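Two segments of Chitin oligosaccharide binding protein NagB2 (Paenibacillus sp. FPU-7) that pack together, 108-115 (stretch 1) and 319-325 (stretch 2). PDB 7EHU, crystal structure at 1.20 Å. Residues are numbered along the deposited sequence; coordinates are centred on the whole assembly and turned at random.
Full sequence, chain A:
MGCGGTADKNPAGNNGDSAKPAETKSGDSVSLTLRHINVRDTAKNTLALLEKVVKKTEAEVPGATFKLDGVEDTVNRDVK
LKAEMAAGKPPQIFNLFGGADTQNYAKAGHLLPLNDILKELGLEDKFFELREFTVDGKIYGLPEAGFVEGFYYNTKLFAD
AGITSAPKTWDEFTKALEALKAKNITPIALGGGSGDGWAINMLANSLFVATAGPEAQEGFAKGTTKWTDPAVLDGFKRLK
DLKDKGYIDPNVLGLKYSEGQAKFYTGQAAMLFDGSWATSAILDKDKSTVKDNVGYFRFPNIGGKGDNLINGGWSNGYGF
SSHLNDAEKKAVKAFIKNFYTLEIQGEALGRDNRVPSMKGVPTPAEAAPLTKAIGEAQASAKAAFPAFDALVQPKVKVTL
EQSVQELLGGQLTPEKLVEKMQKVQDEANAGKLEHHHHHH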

# COMPACT_ATOMS: atom_id res chain seq x y z
N ALA A 108 -2.67 14.48 -18.25
CA ALA A 108 -3.96 15.03 -18.61
C ALA A 108 -4.11 16.47 -18.14
O ALA A 108 -5.11 17.11 -18.47
N GLY A 109 -3.15 16.98 -17.38
CA GLY A 109 -3.17 18.35 -16.94
C GLY A 109 -4.00 18.63 -15.71
O GLY A 109 -4.32 19.80 -15.46
N HIS A 110 -4.32 17.62 -14.90
CA HIS A 110 -5.24 17.79 -13.79
C HIS A 110 -4.58 17.93 -12.43
O HIS A 110 -5.29 18.14 -11.45
N LEU A 111 -3.25 17.83 -12.35
CA LEU A 111 -2.52 17.89 -11.09
C LEU A 111 -1.71 19.18 -10.98
O LEU A 111 -1.00 19.55 -11.92
N LEU A 112 -1.81 19.83 -9.83
CA LEU A 112 -1.05 21.06 -9.58
C LEU A 112 0.43 20.74 -9.43
O LEU A 112 0.78 19.93 -8.57
N PRO A 113 1.33 21.35 -10.21
CA PRO A 113 2.76 21.17 -9.94
C PRO A 113 3.13 21.91 -8.66
O PRO A 113 2.69 23.04 -8.41
N LEU A 114 3.96 21.27 -7.84
CA LEU A 114 4.20 21.73 -6.47
C LEU A 114 5.59 22.30 -6.22
O LEU A 114 5.85 22.75 -5.10
N ASN A 115 6.48 22.32 -7.21
CA ASN A 115 7.87 22.68 -6.94
C ASN A 115 7.98 24.06 -6.29
O ASN A 115 8.69 24.25 -5.30
N GLY A 319 -2.60 14.69 -3.52
CA GLY A 319 -2.41 15.54 -4.68
C GLY A 319 -3.48 16.61 -4.72
O GLY A 319 -4.44 16.60 -3.93
N PHE A 320 -3.32 17.54 -5.66
CA PHE A 320 -4.08 18.78 -5.68
C PHE A 320 -4.52 19.09 -7.10
O PHE A 320 -3.78 18.87 -8.05
N SER A 321 -5.75 19.57 -7.24
CA SER A 321 -6.22 19.92 -8.57
C SER A 321 -5.40 21.07 -9.14
O SER A 321 -5.03 22.01 -8.43
N SER A 322 -5.13 21.01 -10.45
CA SER A 322 -4.51 22.14 -11.13
C SER A 322 -5.50 23.29 -11.35
O SER A 322 -5.07 24.40 -11.70
N HIS A 323 -6.78 23.05 -11.14
CA HIS A 323 -7.85 23.98 -11.47
C HIS A 323 -8.32 24.72 -10.23
O HIS A 323 -9.44 24.55 -9.74
N LEU A 324 -7.46 25.59 -9.73
CA LEU A 324 -7.67 26.32 -8.49
C LEU A 324 -7.58 27.81 -8.78
O LEU A 324 -6.63 28.25 -9.43
N ASN A 325 -8.54 28.57 -8.28
CA ASN A 325 -8.42 30.02 -8.32
C ASN A 325 -7.46 30.48 -7.21
O ASN A 325 -6.93 29.68 -6.42

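What holds the two backbones at a distance where side chains can meet? A single beta bridge joins Leu-111 and Ser-321, fixed by two hydrogen bonds: Leu-112 N donates to Phe-320 O at 2.8 Å, and Ser-322 N donates to His-110 O at 3.0 Å. The same two carbonyls also receive CA-H...O contacts, with Leu-111 CA 3.4 Å from Phe-320 O and Ser-321 CA 3.5 Å from His-110 O. At this bridge the CA-to-CB bonds of both Leu-111 (m, t) and Ser-321 (t) point away from the opposing stretch, so the pair contributes mainly backbone to the contact.

Which apolar side chains fill the space beyond the bridge? Leu-112, in the t, p rotamer, is the central one. Its CA-to-CB bond points sideways, yet it meets partners at two levels: Leu-112 CB lies 4.0 Å from Phe-320 CB, while Leu-112 CD2 lies 4.0 Å from Leu-324 CD1. Leu-324 (m, t) points toward stretch 1, as Leu-114 (m, t) points toward stretch 2. Leu-114 CD2 approaches Phe-320 CD2 at 4.0 Å, an oblique approach to the ring. Phe-320, with chi1 m and chi2 -85°, thus touches both Leu-112 and Leu-114, and it has the largest area covered by the other stretch.

How do the polar side chains fasten the other end? Ser-322, with chi1 p, donates from OG to Gly-109 O at 2.7 Å, supplementing the bond made by its own backbone N. Gly-109 follows a helix in a Schellman motif, and its positive phi would jam a CB against the preceding carbonyl. The two histidines meet nearby: His-110 ND1 and His-323 NE2 share a hydrogen bond of 3.1 Å in which either could be the donor. Both are m at chi1. The CA-to-CB bond of His-110 points away and that of His-323 sideways, but the end of His-323 comes nearer. Their rings meet rim to rim, with centroids 5.3 Å apart and planes at 64°, an arrangement that brings nitrogens together rather than stacking the faces.

Do water and local bonds support this arrangement? Water 1 connects the stretches through their backbones, donating to Leu-112 O at 2.9 Å and accepting from Phe-320 N at 3.0 Å. Within stretch 2, Ser-321 turns its hydroxyl to local use: His-323 N donates to Ser-321 OG at 3.0 Å, bracing the turn that carries the histidine. A weak bond of 3.3 Å from Leu-324 N to Ser-322 O adds to it.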

# COMPACT_ATOMS: atom_id res chain seq x y z
CB ALA A 108 -5.08 14.17 -18.02
CB HIS A 110 -6.23 16.64 -13.74
CG HIS A 110 -7.05 16.55 -14.97
ND1 HIS A 110 -7.57 17.66 -15.59
CD2 HIS A 110 -7.43 15.48 -15.71
CE1 HIS A 110 -8.22 17.28 -16.67
NE2 HIS A 110 -8.15 15.96 -16.77
CB LEU A 111 -1.57 16.70 -10.93
CG LEU A 111 -2.22 15.32 -10.91
CD1 LEU A 111 -1.18 14.24 -10.61
CD2 LEU A 111 -3.35 15.24 -9.87
CB LEU A 112 -1.58 21.70 -8.29
CG LEU A 112 -1.07 23.10 -7.95
CD1 LEU A 112 -1.68 24.13 -8.90
CD2 LEU A 112 -1.39 23.45 -6.51
CB PRO A 113 3.45 21.75 -11.18
CG PRO A 113 2.48 22.71 -11.73
CD PRO A 113 1.10 22.21 -11.38
CB LEU A 114 3.95 20.58 -5.49
CG LEU A 114 2.56 19.96 -5.53
CD1 LEU A 114 2.43 18.83 -4.56
CD2 LEU A 114 1.50 21.01 -5.27
CB ASN A 115 8.69 22.63 -8.24
CG ASN A 115 8.67 21.25 -8.90
OD1 ASN A 115 7.62 20.68 -9.17
ND2 ASN A 115 9.85 20.74 -9.22
CB PHE A 320 -3.23 19.92 -5.08
CG PHE A 320 -2.69 19.55 -3.73
CD1 PHE A 320 -3.47 19.73 -2.60
CD2 PHE A 320 -1.48 18.90 -3.61
CE1 PHE A 320 -3.03 19.31 -1.37
CE2 PHE A 320 -1.03 18.47 -2.37
CZ PHE A 320 -1.80 18.69 -1.24
CB SER A 321 -7.70 20.32 -8.51
OG SER A 321 -8.10 20.73 -9.79
CB SER A 322 -3.99 21.69 -12.48
OG SER A 322 -5.07 21.19 -13.24
CB HIS A 323 -8.97 23.21 -12.14
CG HIS A 323 -8.49 22.21 -13.13
ND1 HIS A 323 -7.77 22.56 -14.26
CD2 HIS A 323 -8.59 20.86 -13.15
CE1 HIS A 323 -7.48 21.47 -14.94
NE2 HIS A 323 -7.98 20.43 -14.31
CB LEU A 324 -6.59 25.97 -7.46
CG LEU A 324 -6.50 24.51 -7.01
CD1 LEU A 324 -5.24 24.33 -6.20
CD2 LEU A 324 -7.71 24.08 -6.21
CB ASN A 325 -9.79 30.70 -8.28
CG ASN A 325 -10.56 30.41 -7.02
OD1 ASN A 325 -9.99 30.40 -5.92
ND2 ASN A 325 -11.88 30.24 -7.16
O HOH W 1 -0.66 18.11 -6.91